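Local coordinates for protein beta-fructofuranosidase (Bifidobacterium adolescentis, PDB 6NOB) that probably releases terminal fructose units from sucrose and related beta-fructofuranosides by hydrolysis, at residues L502-D507 against M511-P516; P361-F366 against R372-P377; P175-P180 against C241-G246. All coordinates share one frame; numbering follows the deposited sequence.

Overall arrangement
The three contacts follow one another along the chain and sample the two parts expected of a family 32 enzyme, a five-bladed beta-propeller and a C-terminal beta-sandwich. Contact 3 (175-180 against 241-246) and contact 2 (361-366 against 372-377) are buried in the propeller part, with centres 28 Å apart and nearest atoms about 15 Å apart. Contact 2 includes a Glu-Cys-Pro sequence characteristic of the family, and a di(hydroxyethyl)ether lies about 9 Å from its Tyr374 side chain. Contact 1 (502-507 against 511-516) is a surface hairpin of the sandwich; its centre is 45 Å from that of contact 2 and 47 Å from that of contact 3.

Contact 1: L502-D507 against M511-P516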
loop_
_atom_site.group_PDB
_atom_site.type_symbol
_atom_site.label_atom_id
_atom_site.label_comp_id
_atom_site.label_asym_id
_atom_site.label_seq_id
_atom_site.Cartn_x
_atom_site.Cartn_y
_atom_site.Cartn_z
ATOM N N LEU A 502 -25.241 -9.727 14.717
ATOM C CA LEU A 502 -24.801 -10.766 15.633
ATOM C C LEU A 502 -25.375 -10.489 17.013
ATOM O O LEU A 502 -25.396 -9.340 17.471
ATOM C CB LEU A 502 -23.269 -10.842 15.696
ATOM C CG LEU A 502 -22.583 -11.182 14.372
ATOM C CD1 LEU A 502 -21.072 -11.083 14.508
ATOM C CD2 LEU A 502 -23.008 -12.563 13.899
ATOM N N ALA A 503 -25.866 -11.544 17.655
ATOM C CA ALA A 503 -26.487 -11.406 18.963
ATOM C C ALA A 503 -25.452 -11.024 20.012
ATOM O O ALA A 503 -24.310 -11.492 19.985
ATOM C CB ALA A 503 -27.183 -12.706 19.360
ATOM N N VAL A 504 -25.858 -10.163 20.938
ATOM C CA VAL A 504 -25.020 -9.734 22.051
ATOM C C VAL A 504 -25.585 -10.372 23.310
ATOM O O VAL A 504 -26.689 -10.025 23.749
ATOM C CB VAL A 504 -24.973 -8.205 22.178
ATOM C CG1 VAL A 504 -23.973 -7.792 23.248
ATOM C CG2 VAL A 504 -24.639 -7.568 20.834
ATOM N N HIS A 505 -24.843 -11.311 23.889
ATOM C CA HIS A 505 -25.286 -11.935 25.123
ATOM C C HIS A 505 -24.366 -11.548 26.271
ATOM O O HIS A 505 -23.217 -11.139 26.082
ATOM C CB HIS A 505 -25.383 -13.459 24.979
ATOM C CG HIS A 505 -26.796 -13.958 24.911
ATOM N ND1 HIS A 505 -27.551 -14.214 26.035
ATOM C CD2 HIS A 505 -27.600 -14.213 23.852
ATOM C CE1 HIS A 505 -28.756 -14.619 25.672
ATOM N NE2 HIS A 505 -28.813 -14.625 24.352
ATOM N N GLY A 506 -24.916 -11.637 27.479
ATOM C CA GLY A 506 -24.223 -11.173 28.667
ATOM C C GLY A 506 -23.471 -12.288 29.377
ATOM O O GLY A 506 -23.934 -13.425 29.445
ATOM N N ASP A 507 -22.299 -11.934 29.914
ATOM C CA ASP A 507 -21.454 -12.847 30.682
ATOM C C ASP A 507 -20.999 -12.113 31.948
ATOM O O ASP A 507 -19.814 -11.826 32.127
ATOM C CB ASP A 507 -20.263 -13.335 29.848
ATOM C CG ASP A 507 -19.445 -14.406 30.557
ATOM O OD1 ASP A 507 -19.836 -14.836 31.663
ATOM O OD2 ASP A 507 -18.401 -14.816 30.005
ATOM N N MET A 511 -20.172 -7.991 27.825
ATOM C CA MET A 511 -20.970 -8.190 26.623
ATOM C C MET A 511 -20.147 -9.008 25.638
ATOM O O MET A 511 -18.998 -8.658 25.345
ATOM C CB MET A 511 -21.387 -6.854 26.006
ATOM C CG MET A 511 -22.214 -5.977 26.936
ATOM S SD MET A 511 -22.836 -4.484 26.138
ATOM C CE MET A 511 -23.653 -3.675 27.514
ATOM N N VAL A 512 -20.723 -10.101 25.145
ATOM C CA VAL A 512 -19.997 -11.081 24.345
ATOM C C VAL A 512 -20.702 -11.247 23.006
ATOM O O VAL A 512 -21.931 -11.375 22.955
ATOM C CB VAL A 512 -19.880 -12.433 25.075
ATOM C CG1 VAL A 512 -19.135 -13.443 24.217
ATOM C CG2 VAL A 512 -19.183 -12.255 26.418
ATOM N N VAL A 513 -19.921 -11.240 21.928
ATOM C CA VAL A 513 -20.410 -11.483 20.576
ATOM C C VAL A 513 -19.518 -12.542 19.942
ATOM O O VAL A 513 -18.296 -12.363 19.867
ATOM C CB VAL A 513 -20.418 -10.204 19.722
ATOM C CG1 VAL A 513 -20.647 -10.547 18.257
ATOM C CG2 VAL A 513 -21.484 -9.240 20.215
ATOM N N THR A 514 -20.122 -13.641 19.492
ATOM C CA THR A 514 -19.385 -14.670 18.769
ATOM C C THR A 514 -19.255 -14.273 17.304
ATOM O O THR A 514 -20.249 -13.939 16.653
ATOM C CB THR A 514 -20.080 -16.026 18.893
ATOM O OG1 THR A 514 -20.172 -16.394 20.274
ATOM C CG2 THR A 514 -19.298 -17.097 18.146
ATOM N N ALA A 515 -18.027 -14.309 16.788
ATOM C CA ALA A 515 -17.755 -13.845 15.436
ATOM C C ALA A 515 -17.550 -15.032 14.510
ATOM O O ALA A 515 -16.511 -15.703 14.605
ATOM C CB ALA A 515 -16.525 -12.943 15.421
ATOM N N PRO A 516 -18.482 -15.323 13.602
ATOM C CA PRO A 516 -18.292 -16.457 12.684
ATOM C C PRO A 516 -17.127 -16.196 11.741
ATOM O O PRO A 516 -17.025 -15.123 11.142
ATOM C CB PRO A 516 -19.625 -16.535 11.927
ATOM C CG PRO A 516 -20.590 -15.705 12.728
ATOM C CD PRO A 516 -19.767 -14.642 13.381
#
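Val512 N donates to His505 O at 2.9 Å, and His505 N answers with a bond to Val512 O at 3.1 Å, which makes the two residues a hydrogen-bonded antiparallel pair. This is the closed end of a beta hairpin at the edge of an antiparallel sheet in the C-terminal beta-sandwich. The next pair toward the turn, Gly506 with Met511, is non-hydrogen-bonded, and the short strands 505-507 and 511-515 run at 126° to one another, well short of straight antiparallel.

Away from the turn, side chains take over. Leu502 crosses Val513 at about a right angle, its CB 3.7 Å from Val513 CG1. With CG anti to the carbonyl carbon (chi1 -61°), Leu502 sends its methyls along the partner strand: CD1 lies beside Thr514 O, while CD2 reaches Pro516 CD at 3.9 Å. An alanine here would keep the CB touch on Val513 but would probably cost Pro516 CD its contact with the Leu502 methyl and open a gap beside Thr514 O.

The two methyls of Val504 divide between two partners, CG2 against Val513 CG2 at 3.6 Å and CG1 against Met511 CB at 3.9 Å. Val504, Met511 and Val513 also touch strand 624-632 of the facing sheet, through Val627, Ile624 and Ala629. Leu502 shares backbone bonding with Ala629 as well, whereas Val513 pairs with Leu616, so the chain passes here from one sheet of the sandwich to the other.

Asp507 gives its OD2 to a salt bridge with Arg617, while its CB rests 3.8 Å from Val512 CG2.

Contact 2: P361-F366 against R372-P377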
loop_
_atom_site.group_PDB
_atom_site.type_symbol
_atom_site.label_atom_id
_atom_site.label_comp_id
_atom_site.label_asym_id
_atom_site.label_seq_id
_atom_site.Cartn_x
_atom_site.Cartn_y
_atom_site.Cartn_z
ATOM N N PRO A 361 11.426 22.921 -1.846
ATOM C CA PRO A 361 10.707 22.042 -0.909
ATOM C C PRO A 361 9.427 22.703 -0.420
ATOM O O PRO A 361 9.463 23.742 0.243
ATOM C CB PRO A 361 11.713 21.846 0.232
ATOM C CG PRO A 361 12.551 23.084 0.199
ATOM C CD PRO A 361 12.664 23.464 -1.260
ATOM N N VAL A 362 8.287 22.094 -0.754
ATOM C CA VAL A 362 7.012 22.600 -0.254
ATOM C C VAL A 362 6.879 22.324 1.239
ATOM O O VAL A 362 6.162 23.040 1.949
ATOM C CB VAL A 362 5.842 21.990 -1.055
ATOM C CG1 VAL A 362 5.695 20.508 -0.750
ATOM C CG2 VAL A 362 4.544 22.730 -0.769
ATOM N N LEU A 363 7.578 21.307 1.741
ATOM C CA LEU A 363 7.486 20.916 3.140
ATOM C C LEU A 363 8.786 20.252 3.570
ATOM O O LEU A 363 9.346 19.432 2.838
ATOM C CB LEU A 363 6.308 19.959 3.374
ATOM C CG LEU A 363 6.128 19.446 4.805
ATOM C CD1 LEU A 363 5.720 20.583 5.725
ATOM C CD2 LEU A 363 5.110 18.315 4.862
ATOM N N ALA A 364 9.263 20.623 4.754
ATOM C CA ALA A 364 10.373 19.946 5.409
ATOM C C ALA A 364 9.981 19.700 6.857
ATOM O O ALA A 364 9.460 20.603 7.520
ATOM C CB ALA A 364 11.666 20.767 5.329
ATOM N N ASP A 365 10.217 18.484 7.344
ATOM C CA ASP A 365 9.808 18.089 8.692
ATOM C C ASP A 365 11.013 18.228 9.617
ATOM O O ASP A 365 11.765 17.277 9.834
ATOM C CB ASP A 365 9.255 16.668 8.698
ATOM C CG ASP A 365 8.485 16.343 9.968
ATOM O OD1 ASP A 365 8.681 17.041 10.987
ATOM O OD2 ASP A 365 7.689 15.380 9.953
ATOM N N PHE A 366 11.190 19.426 10.177
ATOM C CA PHE A 366 12.272 19.636 11.130
ATOM C C PHE A 366 11.943 19.088 12.510
ATOM O O PHE A 366 12.863 18.794 13.280
ATOM C CB PHE A 366 12.623 21.121 11.226
ATOM C CG PHE A 366 13.718 21.534 10.290
ATOM C CD1 PHE A 366 13.433 21.877 8.977
ATOM C CD2 PHE A 366 15.039 21.556 10.713
ATOM C CE1 PHE A 366 14.442 22.247 8.107
ATOM C CE2 PHE A 366 16.053 21.924 9.850
ATOM C CZ PHE A 366 15.754 22.271 8.546
ATOM N N ARG A 372 15.443 9.591 8.304
ATOM C CA ARG A 372 16.350 9.565 7.158
ATOM C C ARG A 372 15.800 10.380 5.995
ATOM O O ARG A 372 16.490 11.253 5.453
ATOM C CB ARG A 372 16.610 8.128 6.710
ATOM C CG ARG A 372 17.451 8.060 5.442
ATOM C CD ARG A 372 17.386 6.702 4.777
ATOM N NE ARG A 372 18.181 6.673 3.553
ATOM C CZ ARG A 372 19.447 6.276 3.498
ATOM N NH1 ARG A 372 20.060 5.870 4.602
ATOM N NH2 ARG A 372 20.100 6.283 2.344
ATOM N N THR A 373 14.562 10.107 5.596
ATOM C CA THR A 373 13.990 10.699 4.394
ATOM C C THR A 373 12.502 10.381 4.367
ATOM O O THR A 373 11.998 9.596 5.175
ATOM C CB THR A 373 14.689 10.177 3.131
ATOM O OG1 THR A 373 14.292 10.956 1.996
ATOM C CG2 THR A 373 14.340 8.715 2.889
ATOM N N TYR A 374 11.802 11.014 3.431
ATOM C CA TYR A 374 10.390 10.746 3.220
ATOM C C TYR A 374 10.205 9.524 2.328
ATOM O O TYR A 374 11.095 9.134 1.568
ATOM C CB TYR A 374 9.700 11.948 2.574
ATOM C CG TYR A 374 9.101 12.946 3.535
ATOM C CD1 TYR A 374 8.177 12.554 4.496
ATOM C CD2 TYR A 374 9.444 14.290 3.465
ATOM C CE1 TYR A 374 7.622 13.475 5.369
ATOM C CE2 TYR A 374 8.894 15.217 4.333
ATOM C CZ TYR A 374 7.982 14.804 5.280
ATOM O OH TYR A 374 7.437 15.727 6.143
ATOM N N GLU A 375 9.023 8.924 2.427
ATOM C CA GLU A 375 8.569 7.919 1.482
ATOM C C GLU A 375 7.085 8.139 1.219
ATOM O O GLU A 375 6.336 8.504 2.128
ATOM C CB GLU A 375 8.820 6.493 1.998
ATOM C CG GLU A 375 10.251 6.009 1.776
ATOM C CD GLU A 375 10.409 4.510 1.950
ATOM O OE1 GLU A 375 9.873 3.961 2.935
ATOM O OE2 GLU A 375 11.075 3.881 1.099
ATOM N N CYS A 376 6.679 7.942 -0.036
ATOM C CA CYS A 376 5.290 8.014 -0.478
ATOM C C CYS A 376 4.615 9.320 -0.068
ATOM O O CYS A 376 3.709 9.313 0.775
ATOM C CB CYS A 376 4.504 6.817 0.065
ATOM S SG CYS A 376 5.184 5.216 -0.456
ATOM N N PRO A 377 5.013 10.449 -0.644
ATOM C CA PRO A 377 4.378 11.723 -0.305
ATOM C C PRO A 377 3.070 11.907 -1.064
ATOM O O PRO A 377 2.746 11.173 -1.999
ATOM C CB PRO A 377 5.419 12.752 -0.745
ATOM C CG PRO A 377 6.052 12.111 -1.939
ATOM C CD PRO A 377 6.080 10.623 -1.647
#
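The backbones of Asp365 and Tyr374 stay well apart, 9.2 Å between their CA atoms, so strand 363-365 and the short strand 374-375 do not pair, and the gap is spanned by side chains. The strands belong to different sheets of the family 32 beta-propeller, and the chain turns a corner at Val362 in one segment and at Cys376 in the other.

Tyr374 makes the largest share of the contact. Its phenol comes across Asp365 and Leu363 at about a right angle to each, and the hydroxyl end makes the touches: OH lies 3.3 Å from Asp365 CB and 3.7 Å from Leu363 CD2. Leu363 O stands at the edge of the ring, near its plane. With CG of Asp365 opposite the backbone N (chi1 -165°), the carboxylate turns off beyond the hydroxyl and leaves CB as the nearest atom; carboxylate and ring planes are 34° apart.

Although OD2 of Asp365 comes within 3.8 Å of Tyr374 OH, the two are not bonded directly. Tyr408 joins them instead: its OH hydrogen-bonds to Tyr374 OH and also to Asp365 OD2, and that same carboxylate oxygen is bonded to His368 ND1. Tyr374 OH and Asp365 OD2, both buried, are thereby satisfied, and Tyr408 probably helps fix the turn of the phenol.

Tyr374 precedes the Glu-Cys-Pro sequence characteristic of this family. Among the surrounding strands, Tyr374 packs on Ala291 of strand 285-295, on Pro339 of strand 337-347 and on Leu392 of strand 385-396, while Leu363 rests on Ala388, so strand 385-396 touches both Leu363 and Tyr374 and the phenol lies wedged among three strands.

Contact 3: P175-P180 against C241-G246; sequences PVFLEP and CLCEDG
Two consecutive side chains, Phe177 and Leu178, both turn toward strand 241-243, and each meets a cysteine there: Phe177 touches Cys243 and Leu178 touches Cys241. In an ordinary extended chain, neighbours would point to opposite faces; here Phe177 and Leu178 both face Trp160 across the backbone, a classic beta bulge. The bulge lies in the loop after strand 172-173, and through it one sheet of the propeller domain packs on the next, the antiparallel sheet that contains strand 235-243. The backbones remain separate, with 9.1 Å between the CA atoms of Phe177 and Cys243, so only side chains bridge them.

The closer touch is a sulfur-aromatic one. Cys243 SG lies 5.1 Å from the centroid of the Phe177 ring, 70° off the ring normal, an oblique approach. It meets the far end of the phenyl: CE1 is 3.9 Å from SG, and CZ is 3.9 Å from Cys243 CB. Phe177 gets this far because its CG is anti to the backbone N (chi1 -173°), which stretches the ring out from the loop.

On strand 241-243 the partners alternate as usual. Cys241 and Cys243, both buried, face the loop, while Leu242 between them turns away and packs on Arg218.

Further apolar side chains meet Phe177 and Leu178. Phe177 also meets Phe145, with ring planes at about 55°, and rests on Leu219 and Val249; Leu178 packs on Leu221. The longer touch across the contact belongs to a single methyl, Leu178 CD1, at 4.2 Å from Cys241 SG.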
loop_
_atom_site.group_PDB
_atom_site.type_symbol
_atom_site.label_atom_id
_atom_site.label_comp_id
_atom_site.label_asym_id
_atom_site.label_seq_id
_atom_site.Cartn_x
_atom_site.Cartn_y
_atom_site.Cartn_z
ATOM N N PRO A 175 -3.264 -8.363 -15.789
ATOM C CA PRO A 175 -1.873 -8.790 -15.994
ATOM C C PRO A 175 -0.876 -7.841 -15.344
ATOM O O PRO A 175 -1.167 -6.675 -15.061
ATOM C CB PRO A 175 -1.717 -8.783 -17.520
ATOM C CG PRO A 175 -3.096 -8.888 -18.044
ATOM C CD PRO A 175 -3.948 -8.133 -17.074
ATOM N N VAL A 176 0.329 -8.372 -15.113
ATOM C CA VAL A 176 1.420 -7.565 -14.576
ATOM C C VAL A 176 1.676 -6.386 -15.501
ATOM O O VAL A 176 1.767 -6.539 -16.726
ATOM C CB VAL A 176 2.677 -8.426 -14.386
ATOM C CG1 VAL A 176 3.899 -7.550 -14.150
ATOM C CG2 VAL A 176 2.481 -9.391 -13.229
ATOM N N PHE A 177 1.792 -5.195 -14.914
ATOM C CA PHE A 177 1.762 -3.939 -15.654
ATOM C C PHE A 177 3.149 -3.409 -16.003
ATOM O O PHE A 177 3.431 -3.149 -17.176
ATOM C CB PHE A 177 0.984 -2.896 -14.846
ATOM C CG PHE A 177 0.750 -1.617 -15.583
ATOM C CD1 PHE A 177 -0.134 -1.574 -16.649
ATOM C CD2 PHE A 177 1.406 -0.457 -15.209
ATOM C CE1 PHE A 177 -0.356 -0.399 -17.333
ATOM C CE2 PHE A 177 1.187 0.722 -15.889
ATOM C CZ PHE A 177 0.304 0.752 -16.952
ATOM N N LEU A 178 4.016 -3.226 -15.009
ATOM C CA LEU A 178 5.386 -2.785 -15.232
ATOM C C LEU A 178 6.347 -3.784 -14.602
ATOM O O LEU A 178 5.987 -4.528 -13.688
ATOM C CB LEU A 178 5.634 -1.383 -14.662
ATOM C CG LEU A 178 5.072 -0.223 -15.486
ATOM C CD1 LEU A 178 4.932 1.019 -14.624
ATOM C CD2 LEU A 178 5.955 0.053 -16.692
ATOM N N GLU A 179 7.577 -3.790 -15.099
ATOM C CA GLU A 179 8.562 -4.803 -14.750
ATOM C C GLU A 179 9.910 -4.144 -14.536
ATOM O O GLU A 179 10.125 -2.997 -14.950
ATOM C CB GLU A 179 8.643 -5.872 -15.847
ATOM C CG GLU A 179 7.346 -6.647 -16.005
ATOM C CD GLU A 179 7.434 -7.761 -17.022
ATOM O OE1 GLU A 179 8.544 -8.036 -17.524
ATOM O OE2 GLU A 179 6.384 -8.368 -17.318
ATOM N N PRO A 180 10.849 -4.830 -13.871
ATOM C CA PRO A 180 12.172 -4.242 -13.641
ATOM C C PRO A 180 12.899 -3.967 -14.947
ATOM O O PRO A 180 12.625 -4.578 -15.982
ATOM C CB PRO A 180 12.906 -5.314 -12.824
ATOM C CG PRO A 180 11.832 -6.120 -12.200
ATOM C CD PRO A 180 10.709 -6.133 -13.194
ATOM N N CYS A 241 4.541 7.001 -18.353
ATOM C CA CYS A 241 4.046 6.073 -19.361
ATOM C C CYS A 241 2.526 6.121 -19.345
ATOM O O CYS A 241 1.914 6.662 -18.419
ATOM C CB CYS A 241 4.575 4.647 -19.135
ATOM S SG CYS A 241 4.141 3.878 -17.567
ATOM N N LEU A 242 1.924 5.571 -20.394
ATOM C CA LEU A 242 0.481 5.610 -20.568
ATOM C C LEU A 242 -0.109 4.214 -20.473
ATOM O O LEU A 242 0.490 3.242 -20.944
ATOM C CB LEU A 242 0.095 6.213 -21.919
ATOM C CG LEU A 242 0.224 7.720 -22.082
ATOM C CD1 LEU A 242 -0.157 8.105 -23.501
ATOM C CD2 LEU A 242 -0.658 8.430 -21.073
ATOM N N CYS A 243 -1.283 4.128 -19.855
ATOM C CA CYS A 243 -2.206 3.012 -20.033
ATOM C C CYS A 243 -3.370 3.515 -20.879
ATOM O O CYS A 243 -4.215 4.272 -20.396
ATOM C CB CYS A 243 -2.697 2.467 -18.701
ATOM S SG CYS A 243 -3.612 0.940 -18.922
ATOM N N GLU A 244 -3.416 3.086 -22.139
ATOM C CA GLU A 244 -4.419 3.593 -23.065
ATOM C C GLU A 244 -5.693 2.760 -23.087
ATOM O O GLU A 244 -6.768 3.302 -23.369
ATOM C CB GLU A 244 -3.832 3.670 -24.476
ATOM C CG GLU A 244 -2.630 4.595 -24.578
ATOM C CD GLU A 244 -1.970 4.549 -25.939
ATOM O OE1 GLU A 244 -0.724 4.635 -26.000
ATOM O OE2 GLU A 244 -2.696 4.429 -26.949
ATOM N N ASP A 245 -5.612 1.463 -22.796
ATOM C CA ASP A 245 -6.778 0.592 -22.854
ATOM C C ASP A 245 -7.186 0.048 -21.489
ATOM O O ASP A 245 -8.041 -0.840 -21.417
ATOM C CB ASP A 245 -6.534 -0.556 -23.842
ATOM C CG ASP A 245 -5.405 -1.486 -23.413
ATOM O OD1 ASP A 245 -4.804 -1.277 -22.335
ATOM O OD2 ASP A 245 -5.122 -2.440 -24.169
ATOM N N GLY A 246 -6.604 0.557 -20.407
ATOM C CA GLY A 246 -6.941 0.090 -19.079
ATOM C C GLY A 246 -6.230 -1.170 -18.634
ATOM O O GLY A 246 -6.436 -1.602 -17.492
#